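Local coordinates for multicopper oxidase (Uncultured bacterium, PDB 4E9X), which probably couples the oxidation of its substrates to the reduction of dioxygen to water, using bound copper ions, at residues A[206-211]-A[271-276]. Residues are numbered along the deposited sequence; the frame is centred on the assembly and turned at random.
With CU (copper (II) ion), chain F.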
ATOM      1  N   HIS A 206     -13.528  -5.819  13.226  1.00  8.04           N
ATOM      2  CA  HIS A 206     -13.631  -6.958  14.140  1.00  7.94           C
ATOM      3  C   HIS A 206     -15.013  -7.626  13.942  1.00  7.44           C
ATOM      4  O   HIS A 206     -15.989  -6.978  13.546  1.00  8.22           O
ATOM      5  CB  HIS A 206     -13.497  -6.512  15.596  1.00  8.08           C
ATOM      6  CG  HIS A 206     -12.124  -6.035  15.998  1.00  7.72           C
ATOM      7  ND1 HIS A 206     -11.649  -6.330  17.274  1.00  9.17           N
ATOM      8  CD2 HIS A 206     -11.147  -5.369  15.398  1.00  9.38           C
ATOM      9  CE1 HIS A 206     -10.404  -5.777  17.413  1.00 10.48           C
ATOM     10  NE2 HIS A 206     -10.086  -5.202  16.246  1.00 10.10           N
ATOM     11  N   GLY A 207     -15.029  -8.914  14.257  1.00  7.67           N
ATOM     12  CA  GLY A 207     -16.306  -9.639  14.339  1.00  9.12           C
ATOM     13  C   GLY A 207     -16.897 -10.070  13.034  1.00  8.41           C
ATOM     14  O   GLY A 207     -17.956 -10.749  13.023  1.00  8.93           O
ATOM     15  N   HIS A 208     -16.333  -9.626  11.891  1.00  8.37           N
ATOM     16  CA  HIS A 208     -16.973  -9.764  10.579  1.00  7.81           C
ATOM     17  C   HIS A 208     -15.906  -9.768   9.507  1.00  7.21           C
ATOM     18  O   HIS A 208     -14.887  -9.118   9.595  1.00  9.45           O
ATOM     19  CB  HIS A 208     -17.843  -8.517  10.262  1.00  9.30           C
ATOM     20  CG  HIS A 208     -18.892  -8.201  11.307  1.00  8.55           C
ATOM     21  ND1 HIS A 208     -18.549  -7.599  12.506  1.00  8.66           N
ATOM     22  CD2 HIS A 208     -20.243  -8.439  11.354  1.00  8.24           C
ATOM     23  CE1 HIS A 208     -19.656  -7.499  13.240  1.00  9.15           C
ATOM     24  NE2 HIS A 208     -20.681  -7.978  12.557  1.00  8.79           N
ATOM     25  N   ASP A 209     -16.183 -10.515   8.427  1.00  7.24           N
ATOM     26  CA  ASP A 209     -15.475 -10.284   7.170  1.00  8.35           C
ATOM     27  C   ASP A 209     -16.259  -9.287   6.316  1.00  7.87           C
ATOM     28  O   ASP A 209     -17.463  -9.140   6.441  1.00  9.85           O
ATOM     29  CB  ASP A 209     -15.330 -11.629   6.441  1.00 10.72           C
ATOM     30  CG  ASP A 209     -14.346 -12.509   7.177  1.00 11.32           C
ATOM     31  OD1 ASP A 209     -13.229 -12.010   7.494  1.00 13.54           O
ATOM     32  OD2 ASP A 209     -14.675 -13.666   7.434  1.00 14.88           O
ATOM     33  N   MET A 210     -15.507  -8.616   5.452  1.00  7.67           N
ATOM     34  CA  MET A 210     -16.057  -7.712   4.479  1.00  6.82           C
ATOM     35  C   MET A 210     -15.980  -8.372   3.097  1.00  7.64           C
ATOM     36  O   MET A 210     -14.954  -8.937   2.699  1.00  9.95           O
ATOM     37  CB  MET A 210     -15.213  -6.436   4.400  1.00  7.63           C
ATOM     38  CG  MET A 210     -15.381  -5.588   5.677  1.00  8.33           C
ATOM     39  SD  MET A 210     -14.209  -4.206   5.748  1.00  8.46           S
ATOM     40  CE  MET A 210     -12.705  -5.019   6.296  1.00  9.62           C
ATOM     41  N   LEU A 211     -17.043  -8.305   2.325  1.00  7.08           N
ATOM     42  CA  LEU A 211     -17.012  -8.725   0.932  1.00  7.16           C
ATOM     43  C   LEU A 211     -16.698  -7.489   0.092  1.00  7.11           C
ATOM     44  O   LEU A 211     -17.530  -6.576   0.036  1.00  7.45           O
ATOM     45  CB  LEU A 211     -18.356  -9.318   0.504  1.00  8.37           C
ATOM     46  CG  LEU A 211     -18.367  -9.787  -0.962  1.00  9.60           C
ATOM     47  CD1 LEU A 211     -17.369 -10.933  -1.196  1.00 11.18           C
ATOM     48  CD2 LEU A 211     -19.773 -10.215  -1.375  1.00 14.12           C
ATOM     49  N   THR A 271     -14.037   3.384  14.904  1.00  8.03           N
ATOM     50  CA  THR A 271     -15.429   3.381  15.282  1.00  8.56           C
ATOM     51  C   THR A 271     -15.723   2.033  15.939  1.00  8.56           C
ATOM     52  O   THR A 271     -14.796   1.208  16.108  1.00  8.17           O
ATOM     53  CB  THR A 271     -16.340   3.689  14.079  1.00  8.79           C
ATOM     54  OG1 THR A 271     -17.716   3.717  14.555  1.00  9.96           O
ATOM     55  CG2 THR A 271     -16.227   2.655  12.981  1.00 10.13           C
ATOM     56  N   VAL A 272     -16.971   1.838  16.348  1.00  8.55           N
ATOM     57  CA  VAL A 272     -17.412   0.543  16.903  1.00  7.98           C
ATOM     58  C   VAL A 272     -18.697   0.188  16.181  1.00  7.98           C
ATOM     59  O   VAL A 272     -19.619   1.048  16.072  1.00  8.86           O
ATOM     60  CB  VAL A 272     -17.682   0.665  18.406  1.00  7.90           C
ATOM     61  CG1 VAL A 272     -18.163  -0.645  19.005  1.00  9.81           C
ATOM     62  CG2 VAL A 272     -16.446   1.154  19.122  1.00  9.55           C
ATOM     63  N   ILE A 273     -18.768  -1.036  15.666  1.00  7.57           N
ATOM     64  CA  ILE A 273     -20.039  -1.599  15.182  1.00  7.56           C
ATOM     65  C   ILE A 273     -20.783  -1.993  16.436  1.00  7.99           C
ATOM     66  O   ILE A 273     -20.412  -2.995  17.090  1.00  8.77           O
ATOM     67  CB  ILE A 273     -19.802  -2.780  14.252  1.00  8.04           C
ATOM     68  CG1 ILE A 273     -18.902  -2.325  13.052  1.00 10.67           C
ATOM     69  CG2 ILE A 273     -21.130  -3.333  13.813  1.00  9.14           C
ATOM     70  CD1 ILE A 273     -18.309  -3.508  12.316  1.00 15.89           C
ATOM     71  N   GLU A 274     -21.809  -1.217  16.784  1.00  8.47           N
ATOM     72  CA  GLU A 274     -22.605  -1.436  17.997  1.00  7.83           C
ATOM     73  C   GLU A 274     -23.910  -2.067  17.579  1.00  8.35           C
ATOM     74  O   GLU A 274     -24.708  -1.436  16.862  1.00  9.86           O
ATOM     75  CB  GLU A 274     -22.937  -0.098  18.640  1.00  9.67           C
ATOM     76  CG  GLU A 274     -21.746   0.603  19.347  1.00  9.80           C
ATOM     77  CD  GLU A 274     -22.201   1.889  19.988  1.00  9.61           C
ATOM     78  OE1 GLU A 274     -23.359   2.341  19.783  1.00 10.10           O
ATOM     79  OE2 GLU A 274     -21.370   2.497  20.680  1.00 10.00           O
ATOM     80  N   TYR A 275     -24.165  -3.293  18.031  1.00  8.49           N
ATOM     81  CA  TYR A 275     -25.478  -3.877  17.728  1.00  8.51           C
ATOM     82  C   TYR A 275     -26.516  -3.464  18.782  1.00  8.37           C
ATOM     83  O   TYR A 275     -26.242  -3.472  20.009  1.00  9.47           O
ATOM     84  CB  TYR A 275     -25.445  -5.393  17.686  1.00  9.20           C
ATOM     85  CG  TYR A 275     -24.828  -6.056  16.451  1.00  8.44           C
ATOM     86  CD1 TYR A 275     -23.446  -5.969  16.174  1.00  8.93           C
ATOM     87  CD2 TYR A 275     -25.629  -6.799  15.620  1.00  9.01           C
ATOM     88  CE1 TYR A 275     -22.940  -6.607  15.041  1.00  8.79           C
ATOM     89  CE2 TYR A 275     -25.145  -7.469  14.530  1.00  8.66           C
ATOM     90  CZ  TYR A 275     -23.787  -7.362  14.230  1.00  8.15           C
ATOM     91  OH  TYR A 275     -23.307  -8.058  13.160  1.00  8.73           O
ATOM     92  N   ASP A 276     -27.676  -3.117  18.276  1.00  8.94           N
ATOM     93  CA  ASP A 276     -28.743  -2.571  19.152  1.00  9.97           C
ATOM     94  C   ASP A 276     -29.069  -3.495  20.312  1.00  9.89           C
ATOM     95  O   ASP A 276     -29.424  -3.005  21.378  1.00 11.54           O
ATOM     96  CB  ASP A 276     -29.986  -2.413  18.301  1.00 12.38           C
ATOM     97  CG  ASP A 276     -30.005  -1.177  17.364  1.00 13.16           C
ATOM     98  OD1 ASP A 276     -29.171  -0.261  17.579  1.00 13.58           O
ATOM     99  OD2 ASP A 276     -30.854  -1.109  16.466  1.00 15.38           O
TER
HETATM  100 CU    CU F1403      -8.458  -4.157  16.312  0.80 12.83          CU
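The hydroxyl of Y275 is gripped twice: OH lies 2.7 Å from H208 NE2 in a nearly straight hydrogen bond (171°), and it also bonds the backbone N of N245. Through its other ring nitrogen, ND1, H208 donates to the carbonyl oxygen of H206, 2.8 Å away, reaching a lone pair in the carbonyl plane while the acceptor stays close to the ring plane. The two rings are nearly coplanar, at 11°, with centroids 5.8 Å apart; H208 CE1 and Y275 CE1 each lie at the edge of the other ring, in its plane, so the rings meet edge to edge without stacking. CB of H208 points toward strand 270-275, and CG, beside the backbone N and anti to the carbonyl carbon (chi1 -56°), sets the ring between the H206 carbonyl and Y275 OH. CD1 of I273 approaches obliquely, 4.1 Å from H208 ND1. F249 adds a ring roughly perpendicular to the imidazole. In this cupredoxin-like domain, H208 thus bridges the turn after strand 201-205 to strand 270-275 of the same sheet, which strand 248-253 separates from 201-205. A leucine in place of H208 would probably deprive both Y275 OH and the H206 carbonyl of a partner, leaving the turn less firmly tied. That carbonyl belongs to a copper ligand: H206 NE2 binds copper at 1.9 Å, alongside H252 and H106 of the second subunit, while its ND1 is hydrogen-bonded to D73 of that subunit.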